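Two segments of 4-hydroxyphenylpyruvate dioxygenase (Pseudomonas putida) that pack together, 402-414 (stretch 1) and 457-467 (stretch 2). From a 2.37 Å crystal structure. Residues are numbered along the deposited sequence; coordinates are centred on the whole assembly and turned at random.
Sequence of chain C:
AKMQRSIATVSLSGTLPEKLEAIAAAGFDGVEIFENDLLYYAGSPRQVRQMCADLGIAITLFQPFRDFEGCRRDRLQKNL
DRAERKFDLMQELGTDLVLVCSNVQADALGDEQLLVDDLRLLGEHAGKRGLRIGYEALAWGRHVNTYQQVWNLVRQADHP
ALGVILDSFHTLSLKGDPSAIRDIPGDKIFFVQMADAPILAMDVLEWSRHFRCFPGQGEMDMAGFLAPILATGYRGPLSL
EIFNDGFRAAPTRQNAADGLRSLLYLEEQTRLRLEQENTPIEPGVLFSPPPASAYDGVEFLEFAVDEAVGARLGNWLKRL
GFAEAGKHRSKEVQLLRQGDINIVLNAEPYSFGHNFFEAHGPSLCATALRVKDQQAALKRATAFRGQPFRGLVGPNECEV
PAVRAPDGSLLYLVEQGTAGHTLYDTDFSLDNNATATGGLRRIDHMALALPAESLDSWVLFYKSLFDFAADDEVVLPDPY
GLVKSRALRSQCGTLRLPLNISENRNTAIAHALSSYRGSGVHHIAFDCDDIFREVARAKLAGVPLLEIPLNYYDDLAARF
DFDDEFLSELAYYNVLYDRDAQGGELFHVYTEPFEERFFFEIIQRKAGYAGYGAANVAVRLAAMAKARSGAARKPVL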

# COMPACT_ATOMS: atom_id res chain seq x y z
N ALA C 402 -17.26 22.39 2.73
CA ALA C 402 -16.01 21.68 2.94
C ALA C 402 -15.86 20.57 1.92
O ALA C 402 -16.85 20.00 1.45
N VAL C 403 -14.61 20.27 1.56
CA VAL C 403 -14.27 19.17 0.66
C VAL C 403 -13.41 18.18 1.44
O VAL C 403 -12.47 18.57 2.14
N ARG C 404 -13.74 16.89 1.31
CA ARG C 404 -13.02 15.85 2.04
C ARG C 404 -11.72 15.53 1.31
O ARG C 404 -11.72 15.28 0.10
N ALA C 405 -10.62 15.55 2.05
CA ALA C 405 -9.32 15.16 1.52
C ALA C 405 -9.19 13.64 1.55
O ALA C 405 -9.99 12.97 2.21
N PRO C 406 -8.23 13.06 0.82
CA PRO C 406 -8.19 11.58 0.72
C PRO C 406 -8.19 10.88 2.06
O PRO C 406 -8.72 9.76 2.16
N ASP C 407 -7.61 11.48 3.09
CA ASP C 407 -7.66 10.90 4.43
C ASP C 407 -8.96 11.37 5.06
O ASP C 407 -9.97 11.51 4.37
N GLY C 408 -8.98 11.59 6.36
CA GLY C 408 -10.22 12.05 6.95
C GLY C 408 -10.37 13.55 7.05
O GLY C 408 -11.48 14.05 7.29
N SER C 409 -9.28 14.29 6.82
CA SER C 409 -9.28 15.74 6.97
C SER C 409 -10.15 16.44 5.93
O SER C 409 -10.47 15.91 4.86
N LEU C 410 -10.53 17.67 6.28
CA LEU C 410 -11.45 18.50 5.52
C LEU C 410 -10.73 19.72 4.96
O LEU C 410 -9.71 20.16 5.49
N LEU C 411 -11.27 20.26 3.87
CA LEU C 411 -10.82 21.52 3.29
C LEU C 411 -12.00 22.48 3.25
O LEU C 411 -12.93 22.29 2.45
N TYR C 412 -11.97 23.51 4.09
CA TYR C 412 -13.03 24.51 4.11
C TYR C 412 -12.81 25.55 3.02
O TYR C 412 -11.69 26.01 2.80
N LEU C 413 -13.89 25.92 2.35
CA LEU C 413 -13.86 26.92 1.29
C LEU C 413 -14.38 28.24 1.87
O LEU C 413 -15.59 28.47 1.91
N VAL C 414 -13.46 29.09 2.31
CA VAL C 414 -13.80 30.33 3.01
C VAL C 414 -13.70 31.48 2.02
O VAL C 414 -12.62 31.74 1.46
N SER C 457 -2.29 9.32 -5.72
CA SER C 457 -3.70 9.66 -5.57
C SER C 457 -3.87 11.07 -5.00
O SER C 457 -4.74 11.83 -5.45
N TRP C 458 -3.04 11.44 -4.03
CA TRP C 458 -3.08 12.80 -3.50
C TRP C 458 -2.67 13.82 -4.56
O TRP C 458 -3.24 14.91 -4.63
N VAL C 459 -1.67 13.48 -5.37
CA VAL C 459 -1.22 14.39 -6.42
C VAL C 459 -2.36 14.69 -7.39
O VAL C 459 -2.64 15.85 -7.71
N LEU C 460 -3.03 13.64 -7.86
CA LEU C 460 -4.16 13.82 -8.77
C LEU C 460 -5.31 14.56 -8.08
O LEU C 460 -6.01 15.35 -8.71
N PHE C 461 -5.51 14.29 -6.79
CA PHE C 461 -6.56 14.97 -6.04
C PHE C 461 -6.39 16.48 -6.09
O PHE C 461 -7.33 17.22 -6.39
N TYR C 462 -5.17 16.96 -5.82
CA TYR C 462 -4.93 18.40 -5.78
C TYR C 462 -4.81 18.99 -7.19
O TYR C 462 -5.24 20.13 -7.42
N LYS C 463 -4.23 18.25 -8.13
CA LYS C 463 -4.12 18.75 -9.49
C LYS C 463 -5.48 18.95 -10.14
O LYS C 463 -5.70 19.93 -10.85
N SER C 464 -6.41 18.02 -9.91
CA SER C 464 -7.69 18.09 -10.61
C SER C 464 -8.72 18.95 -9.87
O SER C 464 -9.27 19.89 -10.44
N LEU C 465 -8.97 18.65 -8.59
CA LEU C 465 -10.01 19.37 -7.87
C LEU C 465 -9.67 20.84 -7.66
O LEU C 465 -10.57 21.69 -7.67
N PHE C 466 -8.39 21.16 -7.47
CA PHE C 466 -7.99 22.52 -7.12
C PHE C 466 -7.02 23.14 -8.12
O PHE C 466 -6.52 24.24 -7.88
N ASP C 467 -6.75 22.45 -9.23
CA ASP C 467 -5.91 22.98 -10.31
C ASP C 467 -4.53 23.40 -9.80
O ASP C 467 -3.99 24.44 -10.19

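The contact is mostly between side chains, with Arg404 O and Ala405 CA also meeting Phe461. No hydrogen bond crosses between the stretches; they bury 465 Å² between them, and most of the contacts are between apolar side chains. Strand 402-404 and the helix run nearly antiparallel, at 151°, with axes 12.2 Å apart at closest approach, a gap occupied by side chains from both stretches.

Pro406 has the largest area covered by the other stretch, 86 Å². Its CA-to-CB bond points toward the helix and its ring enters a slot between Trp458 and Phe461. Pro406 CD lies 3.5 Å from the centroid of the six-membered ring of Trp458, 6° off the normal, and 3.7 Å from the ring centroid of Phe461, 5° off the normal. One methylene thus makes CH-pi contacts with two faces. The CA-to-CB bond of Trp458 points sideways, but its m rotamer (chi1 -82°) brings the ring to the loop, where Trp458 CH2 reaches Ala405 CB at 3.9 Å and, at the ring edge, Asp407 OD1 at 3.4 Å. Asp407 OD1 accepts a hydrogen bond from Ser409 OG (2.6 Å). Trp458 NE1 is 3.4 Å from Pro406 CB and has no polar partner in the model.

Phe461 is t at chi1 (170°), and its CA-to-CB bond points toward stretch 1. Phe461 CE1 approaches Arg404 O at 3.5 Å, Phe461 CZ lies 3.8 Å from Ala405 CA, and the ring edge meets Leu411, with Phe461 CE2 4.1 Å from Leu411 CD1.

Leu411 (m, t) is a second bump. Leu411 CD1 sits 3.5 Å from Phe466 CZ and 4.3 Å from Tyr462 CE1, so the methyl sits in a hollow lined on one side by Phe461, Tyr462 and Phe466. Val403, in the t rotamer, places Val403 CG1 4.0 Å from Leu465 CD2 and 4.2 Å from Phe466 CZ. Backbone hydrogen bonds pair Val403 with Leu411, which helps set these two side chains together against Phe466. The CA-to-CB bond of Leu413 points sideways, yet Leu413 CD2 comes within 4.3 Å of Phe466 CE1, at the ring edge.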

# COMPACT_ATOMS: atom_id res chain seq x y z
CB ALA C 402 -15.93 21.09 4.36
CB VAL C 403 -13.53 19.67 -0.59
CG1 VAL C 403 -13.12 18.50 -1.47
CG2 VAL C 403 -14.41 20.64 -1.37
CB ARG C 404 -13.90 14.61 2.17
CG ARG C 404 -13.31 13.46 3.01
CD ARG C 404 -13.91 12.12 2.60
NE ARG C 404 -13.50 11.02 3.47
CZ ARG C 404 -12.47 10.20 3.26
NH1 ARG C 404 -11.70 10.35 2.19
NH2 ARG C 404 -12.20 9.24 4.14
CB ALA C 405 -8.21 15.82 2.35
CB PRO C 406 -6.89 11.33 -0.05
CG PRO C 406 -6.73 12.54 -0.90
CD PRO C 406 -7.22 13.69 -0.05
CB ASP C 407 -6.43 11.30 5.25
CG ASP C 407 -6.36 12.79 5.52
OD1 ASP C 407 -6.86 13.58 4.70
OD2 ASP C 407 -5.77 13.18 6.55
CB SER C 409 -7.85 16.27 6.88
OG SER C 409 -7.24 15.92 5.64
CB LEU C 410 -12.62 18.96 6.40
CG LEU C 410 -13.47 17.84 7.02
CD1 LEU C 410 -14.60 18.43 7.85
CD2 LEU C 410 -14.01 16.92 5.93
CB LEU C 411 -10.23 21.32 1.89
CG LEU C 411 -8.94 20.50 1.76
CD1 LEU C 411 -8.66 20.18 0.31
CD2 LEU C 411 -7.78 21.26 2.37
CB TYR C 412 -13.10 25.21 5.47
CG TYR C 412 -13.17 24.30 6.66
CD1 TYR C 412 -14.26 23.48 6.88
CD2 TYR C 412 -12.14 24.29 7.60
CE1 TYR C 412 -14.32 22.65 7.99
CE2 TYR C 412 -12.20 23.48 8.71
CZ TYR C 412 -13.29 22.66 8.90
OH TYR C 412 -13.34 21.85 10.01
CB LEU C 413 -14.69 26.46 0.09
CG LEU C 413 -14.35 25.06 -0.42
CD1 LEU C 413 -15.24 24.67 -1.58
CD2 LEU C 413 -12.88 24.98 -0.81
CB VAL C 414 -12.89 30.56 4.22
CG1 VAL C 414 -13.23 31.88 4.89
CG2 VAL C 414 -13.02 29.41 5.20
CB SER C 457 -4.39 8.64 -4.67
OG SER C 457 -5.80 8.79 -4.71
CB TRP C 458 -2.17 12.93 -2.27
CG TRP C 458 -2.79 12.47 -0.99
CD1 TRP C 458 -2.92 11.19 -0.55
CD2 TRP C 458 -3.36 13.30 0.04
NE1 TRP C 458 -3.53 11.17 0.68
CE2 TRP C 458 -3.81 12.45 1.06
CE3 TRP C 458 -3.53 14.68 0.18
CZ2 TRP C 458 -4.43 12.93 2.22
CZ3 TRP C 458 -4.13 15.16 1.33
CH2 TRP C 458 -4.58 14.29 2.33
CB VAL C 459 0.01 13.81 -7.16
CG1 VAL C 459 0.31 14.62 -8.41
CG2 VAL C 459 1.21 13.78 -6.23
CB LEU C 460 -4.63 12.47 -9.31
CG LEU C 460 -5.87 12.49 -10.20
CD1 LEU C 460 -5.68 13.43 -11.37
CD2 LEU C 460 -6.17 11.08 -10.69
CB PHE C 461 -6.56 14.46 -4.59
CG PHE C 461 -7.45 15.24 -3.66
CD1 PHE C 461 -8.80 14.94 -3.55
CD2 PHE C 461 -6.92 16.26 -2.87
CE1 PHE C 461 -9.61 15.66 -2.68
CE2 PHE C 461 -7.73 16.97 -2.01
CZ PHE C 461 -9.07 16.67 -1.91
CB TYR C 462 -3.68 18.71 -4.96
CG TYR C 462 -3.99 18.92 -3.49
CD1 TYR C 462 -4.59 20.09 -3.05
CD2 TYR C 462 -3.67 17.95 -2.54
CE1 TYR C 462 -4.88 20.29 -1.71
CE2 TYR C 462 -3.95 18.14 -1.20
CZ TYR C 462 -4.55 19.31 -0.79
OH TYR C 462 -4.83 19.51 0.54
CB LYS C 463 -3.27 17.82 -10.35
CG LYS C 463 -1.77 18.02 -10.23
CD LYS C 463 -1.04 17.20 -11.28
CE LYS C 463 0.42 17.60 -11.40
NZ LYS C 463 1.13 16.78 -12.42
CB SER C 464 -8.25 16.68 -10.85
OG SER C 464 -8.52 16.01 -9.63
CB LEU C 465 -10.28 18.70 -6.51
CG LEU C 465 -11.29 17.55 -6.49
CD1 LEU C 465 -10.67 16.28 -7.04
CD2 LEU C 465 -11.83 17.32 -5.08
CB PHE C 466 -7.39 22.52 -5.71
CG PHE C 466 -8.35 22.08 -4.65
CD1 PHE C 466 -9.30 22.96 -4.15
CD2 PHE C 466 -8.34 20.78 -4.18
CE1 PHE C 466 -10.20 22.56 -3.19
CE2 PHE C 466 -9.23 20.37 -3.21
CZ PHE C 466 -10.17 21.26 -2.71
CB ASP C 467 -6.60 24.14 -11.04
CG ASP C 467 -6.00 24.41 -12.41
OD1 ASP C 467 -5.38 23.50 -12.98
OD2 ASP C 467 -6.16 25.55 -12.91